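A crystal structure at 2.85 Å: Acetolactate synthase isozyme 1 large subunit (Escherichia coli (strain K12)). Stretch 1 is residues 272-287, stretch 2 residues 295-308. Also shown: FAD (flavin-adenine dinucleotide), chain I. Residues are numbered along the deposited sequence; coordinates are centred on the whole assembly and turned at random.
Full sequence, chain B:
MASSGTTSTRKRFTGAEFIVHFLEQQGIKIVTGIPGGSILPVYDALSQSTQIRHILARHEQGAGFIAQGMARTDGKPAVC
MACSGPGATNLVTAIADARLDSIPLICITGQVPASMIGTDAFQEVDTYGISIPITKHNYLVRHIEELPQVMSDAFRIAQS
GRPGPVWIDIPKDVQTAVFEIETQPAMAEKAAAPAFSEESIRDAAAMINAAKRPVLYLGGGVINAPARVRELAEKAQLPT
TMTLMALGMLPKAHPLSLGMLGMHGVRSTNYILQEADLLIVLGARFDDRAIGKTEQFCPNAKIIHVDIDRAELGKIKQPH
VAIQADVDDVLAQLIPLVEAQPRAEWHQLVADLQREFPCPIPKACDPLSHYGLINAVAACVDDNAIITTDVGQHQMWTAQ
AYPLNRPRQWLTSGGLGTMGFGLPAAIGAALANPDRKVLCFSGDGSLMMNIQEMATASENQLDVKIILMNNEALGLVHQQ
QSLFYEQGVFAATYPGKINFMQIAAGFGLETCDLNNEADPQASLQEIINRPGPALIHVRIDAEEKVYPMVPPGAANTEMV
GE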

# COMPACT_ATOMS: atom_id res chain seq x y z
N ILE B 272 17.17 8.90 18.69
CA ILE B 272 16.31 8.78 19.86
C ILE B 272 15.79 7.36 19.99
O ILE B 272 15.68 6.84 21.11
CB ILE B 272 15.16 9.80 19.79
CG1 ILE B 272 15.67 11.19 20.18
CG2 ILE B 272 13.98 9.33 20.67
CD1 ILE B 272 14.80 12.34 19.70
N LEU B 273 15.45 6.72 18.87
CA LEU B 273 14.89 5.36 18.95
C LEU B 273 15.87 4.38 19.58
O LEU B 273 15.46 3.47 20.31
CB LEU B 273 14.47 4.90 17.57
CG LEU B 273 13.09 5.42 17.15
CD1 LEU B 273 12.97 5.62 15.66
CD2 LEU B 273 12.03 4.46 17.58
N GLN B 274 17.17 4.59 19.35
CA GLN B 274 18.20 3.73 19.92
C GLN B 274 18.31 3.86 21.43
O GLN B 274 18.93 3.01 22.07
CB GLN B 274 19.54 4.06 19.25
CG GLN B 274 19.57 3.68 17.79
CD GLN B 274 19.78 2.19 17.61
OE1 GLN B 274 18.88 1.45 17.22
NE2 GLN B 274 21.01 1.76 17.85
N GLU B 275 17.74 4.91 22.00
CA GLU B 275 17.62 5.09 23.44
C GLU B 275 16.38 4.43 24.03
O GLU B 275 16.27 4.33 25.25
CB GLU B 275 17.59 6.59 23.79
CG GLU B 275 18.70 7.45 23.22
CD GLU B 275 20.03 7.27 23.91
OE1 GLU B 275 21.04 7.79 23.38
OE2 GLU B 275 20.05 6.69 25.01
N ALA B 276 15.44 4.00 23.20
CA ALA B 276 14.20 3.42 23.72
C ALA B 276 14.44 2.09 24.44
O ALA B 276 15.25 1.27 24.01
CB ALA B 276 13.20 3.21 22.59
N ASP B 277 13.73 1.90 25.57
CA ASP B 277 13.69 0.61 26.25
C ASP B 277 12.42 -0.19 25.97
O ASP B 277 12.36 -1.36 26.35
CB ASP B 277 13.88 0.78 27.77
CG ASP B 277 12.70 1.50 28.46
OD1 ASP B 277 11.80 2.02 27.78
OD2 ASP B 277 12.70 1.53 29.72
N LEU B 278 11.43 0.40 25.32
CA LEU B 278 10.25 -0.32 24.86
C LEU B 278 9.64 0.42 23.68
O LEU B 278 9.45 1.64 23.76
CB LEU B 278 9.20 -0.44 25.97
CG LEU B 278 7.82 -0.89 25.50
CD1 LEU B 278 7.75 -2.42 25.49
CD2 LEU B 278 6.77 -0.27 26.39
N LEU B 279 9.35 -0.28 22.60
CA LEU B 279 8.65 0.36 21.49
C LEU B 279 7.32 -0.35 21.27
O LEU B 279 7.24 -1.58 21.32
CB LEU B 279 9.47 0.50 20.20
CG LEU B 279 10.39 -0.40 19.44
CD1 LEU B 279 9.55 -1.28 18.61
CD2 LEU B 279 11.23 0.47 18.55
N ILE B 280 6.28 0.46 21.12
CA ILE B 280 4.91 0.04 20.87
C ILE B 280 4.64 0.17 19.38
O ILE B 280 4.55 1.29 18.86
CB ILE B 280 3.91 0.88 21.67
CG1 ILE B 280 4.36 1.07 23.12
CG2 ILE B 280 2.51 0.34 21.49
CD1 ILE B 280 4.91 2.43 23.41
N VAL B 281 4.57 -0.94 18.68
CA VAL B 281 4.48 -0.93 17.23
C VAL B 281 3.04 -1.23 16.85
O VAL B 281 2.54 -2.34 17.06
CB VAL B 281 5.45 -1.95 16.62
CG1 VAL B 281 5.55 -1.74 15.12
CG2 VAL B 281 6.77 -1.84 17.30
N LEU B 282 2.36 -0.24 16.28
CA LEU B 282 0.99 -0.40 15.82
C LEU B 282 0.97 -0.17 14.32
O LEU B 282 1.38 0.89 13.86
CB LEU B 282 0.05 0.57 16.51
CG LEU B 282 0.25 0.64 18.01
CD1 LEU B 282 -0.62 1.73 18.62
CD2 LEU B 282 -0.11 -0.72 18.57
N GLY B 283 0.51 -1.17 13.58
CA GLY B 283 0.32 -1.01 12.15
C GLY B 283 1.58 -0.87 11.33
O GLY B 283 1.49 -0.49 10.17
N ALA B 284 2.76 -1.17 11.88
CA ALA B 284 3.99 -1.17 11.11
C ALA B 284 4.50 -2.59 10.93
O ALA B 284 4.16 -3.49 11.70
CB ALA B 284 5.08 -0.33 11.79
N ARG B 285 5.39 -2.75 9.94
CA ARG B 285 5.83 -4.07 9.50
C ARG B 285 7.36 -4.17 9.44
O ARG B 285 7.90 -4.98 8.67
CB ARG B 285 5.22 -4.39 8.12
CG ARG B 285 5.79 -3.58 6.97
CD ARG B 285 5.19 -3.99 5.62
NE ARG B 285 5.48 -3.02 4.55
CZ ARG B 285 6.46 -3.15 3.66
NH1 ARG B 285 7.27 -4.20 3.69
NH2 ARG B 285 6.65 -2.23 2.73
N PHE B 286 8.06 -3.31 10.19
CA PHE B 286 9.53 -3.32 10.30
C PHE B 286 10.21 -3.38 8.93
O PHE B 286 11.17 -4.13 8.74
CB PHE B 286 10.02 -4.46 11.19
CG PHE B 286 9.51 -4.39 12.59
CD1 PHE B 286 8.35 -5.09 12.94
CD2 PHE B 286 10.17 -3.64 13.56
CE1 PHE B 286 7.84 -5.05 14.24
CE2 PHE B 286 9.67 -3.60 14.87
CZ PHE B 286 8.50 -4.31 15.20
N ASP B 287 9.71 -2.63 7.96
CA ASP B 287 10.39 -2.58 6.68
C ASP B 287 11.79 -2.02 6.90
O ASP B 287 12.01 -1.16 7.76
CB ASP B 287 9.58 -1.74 5.68
CG ASP B 287 10.17 -1.73 4.27
OD1 ASP B 287 9.73 -2.55 3.42
OD2 ASP B 287 11.05 -0.88 3.99
N GLU B 295 19.01 -6.24 13.33
CA GLU B 295 19.59 -6.57 14.61
C GLU B 295 20.15 -5.35 15.34
O GLU B 295 20.33 -5.39 16.56
CB GLU B 295 20.66 -7.64 14.41
CG GLU B 295 20.12 -8.89 13.69
CD GLU B 295 20.09 -8.75 12.17
OE1 GLU B 295 20.85 -7.91 11.62
OE2 GLU B 295 19.30 -9.48 11.52
N GLN B 296 20.41 -4.25 14.63
CA GLN B 296 20.94 -3.05 15.28
C GLN B 296 19.87 -2.01 15.53
O GLN B 296 20.18 -0.88 15.87
CB GLN B 296 22.06 -2.43 14.44
CG GLN B 296 23.07 -3.41 13.92
CD GLN B 296 23.98 -3.92 15.01
OE1 GLN B 296 23.75 -3.66 16.18
NE2 GLN B 296 25.04 -4.62 14.62
N PHE B 297 18.60 -2.39 15.44
CA PHE B 297 17.52 -1.42 15.54
C PHE B 297 16.88 -1.58 16.91
O PHE B 297 16.17 -2.56 17.16
CB PHE B 297 16.47 -1.61 14.45
CG PHE B 297 15.32 -0.67 14.60
CD1 PHE B 297 15.49 0.70 14.36
CD2 PHE B 297 14.08 -1.12 15.00
CE1 PHE B 297 14.44 1.58 14.52
CE2 PHE B 297 13.02 -0.22 15.18
CZ PHE B 297 13.20 1.12 14.93
N CYS B 298 17.10 -0.61 17.76
CA CYS B 298 16.60 -0.64 19.12
C CYS B 298 16.93 -1.95 19.81
O CYS B 298 16.02 -2.67 20.22
CB CYS B 298 15.08 -0.43 19.13
SG CYS B 298 14.54 0.99 18.11
N PRO B 299 18.21 -2.23 20.07
CA PRO B 299 18.53 -3.53 20.69
C PRO B 299 18.01 -3.63 22.10
O PRO B 299 17.45 -4.67 22.48
CB PRO B 299 20.07 -3.59 20.64
CG PRO B 299 20.48 -2.51 19.66
CD PRO B 299 19.43 -1.46 19.75
N ASN B 300 18.13 -2.56 22.89
CA ASN B 300 17.74 -2.61 24.29
C ASN B 300 16.26 -2.38 24.51
O ASN B 300 15.85 -2.06 25.63
CB ASN B 300 18.55 -1.60 25.09
CG ASN B 300 19.94 -2.06 25.29
OD1 ASN B 300 20.19 -3.27 25.28
ND2 ASN B 300 20.88 -1.13 25.45
N ALA B 301 15.43 -2.62 23.51
CA ALA B 301 14.02 -2.31 23.60
C ALA B 301 13.22 -3.60 23.57
O ALA B 301 13.44 -4.46 22.70
CB ALA B 301 13.56 -1.39 22.46
N LYS B 302 12.36 -3.76 24.56
CA LYS B 302 11.33 -4.77 24.47
C LYS B 302 10.28 -4.25 23.50
O LYS B 302 10.14 -3.05 23.30
CB LYS B 302 10.73 -5.06 25.84
CG LYS B 302 11.75 -5.56 26.83
CD LYS B 302 11.23 -6.69 27.67
CE LYS B 302 12.39 -7.42 28.32
NZ LYS B 302 13.35 -7.84 27.26
N ILE B 303 9.58 -5.17 22.85
CA ILE B 303 8.70 -4.78 21.77
C ILE B 303 7.29 -5.30 22.03
O ILE B 303 7.10 -6.47 22.37
CB ILE B 303 9.23 -5.27 20.41
CG1 ILE B 303 10.53 -4.53 20.07
CG2 ILE B 303 8.15 -5.14 19.32
CD1 ILE B 303 11.21 -4.97 18.80
N ILE B 304 6.32 -4.42 21.83
CA ILE B 304 4.93 -4.80 21.68
C ILE B 304 4.56 -4.54 20.22
O ILE B 304 4.91 -3.50 19.65
CB ILE B 304 4.01 -4.03 22.64
CG1 ILE B 304 4.69 -3.82 23.98
CG2 ILE B 304 2.69 -4.75 22.81
CD1 ILE B 304 3.92 -2.89 24.90
N HIS B 305 3.85 -5.49 19.63
CA HIS B 305 3.56 -5.43 18.21
C HIS B 305 2.10 -5.86 18.03
O HIS B 305 1.76 -7.01 18.33
CB HIS B 305 4.53 -6.34 17.44
CG HIS B 305 4.49 -6.17 15.95
ND1 HIS B 305 5.04 -7.10 15.09
CD2 HIS B 305 3.99 -5.19 15.18
CE1 HIS B 305 4.86 -6.69 13.84
NE2 HIS B 305 4.23 -5.53 13.87
N VAL B 306 1.28 -4.96 17.49
CA VAL B 306 -0.14 -5.22 17.22
C VAL B 306 -0.36 -5.09 15.73
O VAL B 306 -0.21 -4.00 15.16
CB VAL B 306 -1.09 -4.25 17.96
CG1 VAL B 306 -2.53 -4.72 17.81
CG2 VAL B 306 -0.74 -4.18 19.43
N ASP B 307 -0.80 -6.18 15.10
CA ASP B 307 -0.93 -6.21 13.66
C ASP B 307 -2.07 -7.16 13.29
O ASP B 307 -2.24 -8.21 13.93
CB ASP B 307 0.39 -6.65 13.03
CG ASP B 307 0.54 -6.18 11.61
OD1 ASP B 307 1.36 -5.25 11.39
OD2 ASP B 307 -0.17 -6.72 10.73
N ILE B 308 -2.84 -6.80 12.26
CA ILE B 308 -4.02 -7.59 11.92
C ILE B 308 -3.63 -8.86 11.18
O ILE B 308 -4.44 -9.79 11.10
CB ILE B 308 -4.99 -6.77 11.04
CG1 ILE B 308 -6.38 -7.44 10.95
CG2 ILE B 308 -4.41 -6.59 9.64
CD1 ILE B 308 -7.42 -6.91 11.89
PA FAD I . 2.53 -0.63 5.59
O1A FAD I . 1.96 0.69 5.26
O2A FAD I . 2.60 -1.65 4.48
O5B FAD I . 1.59 -1.08 6.79
C5B FAD I . 0.74 -2.24 6.69
C4B FAD I . 0.84 -2.97 8.00
O4B FAD I . -0.25 -2.58 8.88
C3B FAD I . 0.75 -4.49 7.88
O3B FAD I . 1.62 -5.08 8.85
C2B FAD I . -0.75 -4.74 8.13
O2B FAD I . -1.07 -6.06 8.55
C1B FAD I . -0.97 -3.74 9.26
N9A FAD I . -2.35 -3.38 9.51
C8A FAD I . -3.27 -2.89 8.61
N7A FAD I . -4.44 -2.63 9.13
C5A FAD I . -4.29 -2.96 10.47
C6A FAD I . -5.17 -2.92 11.57
N6A FAD I . -6.44 -2.51 11.49
N1A FAD I . -4.71 -3.34 12.77
C2A FAD I . -3.44 -3.76 12.85
N3A FAD I . -2.52 -3.83 11.89
C4A FAD I . -3.01 -3.42 10.72
N1 FAD I . 9.63 4.35 5.02
C2 FAD I . 10.07 4.76 6.24
O2 FAD I . 9.50 4.42 7.27
N3 FAD I . 11.17 5.60 6.34
C4 FAD I . 11.91 6.09 5.28
O4 FAD I . 12.86 6.83 5.49
C4X FAD I . 11.43 5.63 3.98
N5 FAD I . 12.07 6.05 2.90
C5X FAD I . 11.60 5.62 1.67
C6 FAD I . 12.25 6.06 0.51
C7 FAD I . 11.81 5.66 -0.75
C7M FAD I . 12.54 6.13 -1.98
C8 FAD I . 10.69 4.82 -0.86
C8M FAD I . 10.19 4.37 -2.21
C9 FAD I . 10.04 4.39 0.29
C9A FAD I . 10.49 4.77 1.55
N10 FAD I . 9.84 4.35 2.73
C10 FAD I . 10.29 4.76 3.96
C1' FAD I . 8.68 3.47 2.68
C2' FAD I . 9.03 2.01 2.92
O2' FAD I . 9.48 1.40 1.70
C3' FAD I . 7.79 1.26 3.40
O3' FAD I . 6.74 1.42 2.45
C4' FAD I . 7.27 1.71 4.76
O4' FAD I . 8.38 2.01 5.60
C5' FAD I . 6.41 0.66 5.43
O5' FAD I . 5.61 1.28 6.45
P FAD I . 4.57 0.45 7.25
O1P FAD I . 5.32 -0.41 8.27
O2P FAD I . 3.61 1.29 7.71
O3P FAD I . 4.00 -0.48 6.15

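Two parallel strands, 278-282 and one beginning at K302, run with axes 9° apart and 4.8 Å at closest approach; the contact buries 1032 Å² in all. The backbone ladder alternates donors: K302 N to D277 O (3.0 Å), L279 N to K302 O (3.0 Å), I304 N to L279 O (3.0 Å), V281 N to I304 O (2.8 Å) and V306 N to V281 O (2.9 Å), with N-H...O angles from 153° to 171°.

Three residues have the most area covered. I304 (79 Å²) lies on the same sheet face as L278 and I280; its CG1 sits 3.7 Å from L278 CD1, so branched aliphatic carbon fills this buried layer. L279 (76 Å²), on the other face, has chi1 at 43° (p). Its CD1 lies 3.7 Å from I303 CG1, while CD2 reaches C298 SG at 3.4 Å and F297 CE2 at 3.9 Å, joining strand to preceding loop. Q274 (75 Å²) works by polarity: its CB points sideways, but m, m rotamers bring OE1 to accept from C298 N (2.8 Å, 166°), giving that loop amide a partner.

At the far end, H305 NE2 donates to A284 O (3.0 Å, 156°), and the edge of F286 meets the imidazole face, with centroids 4.9 Å apart and planes at 84°.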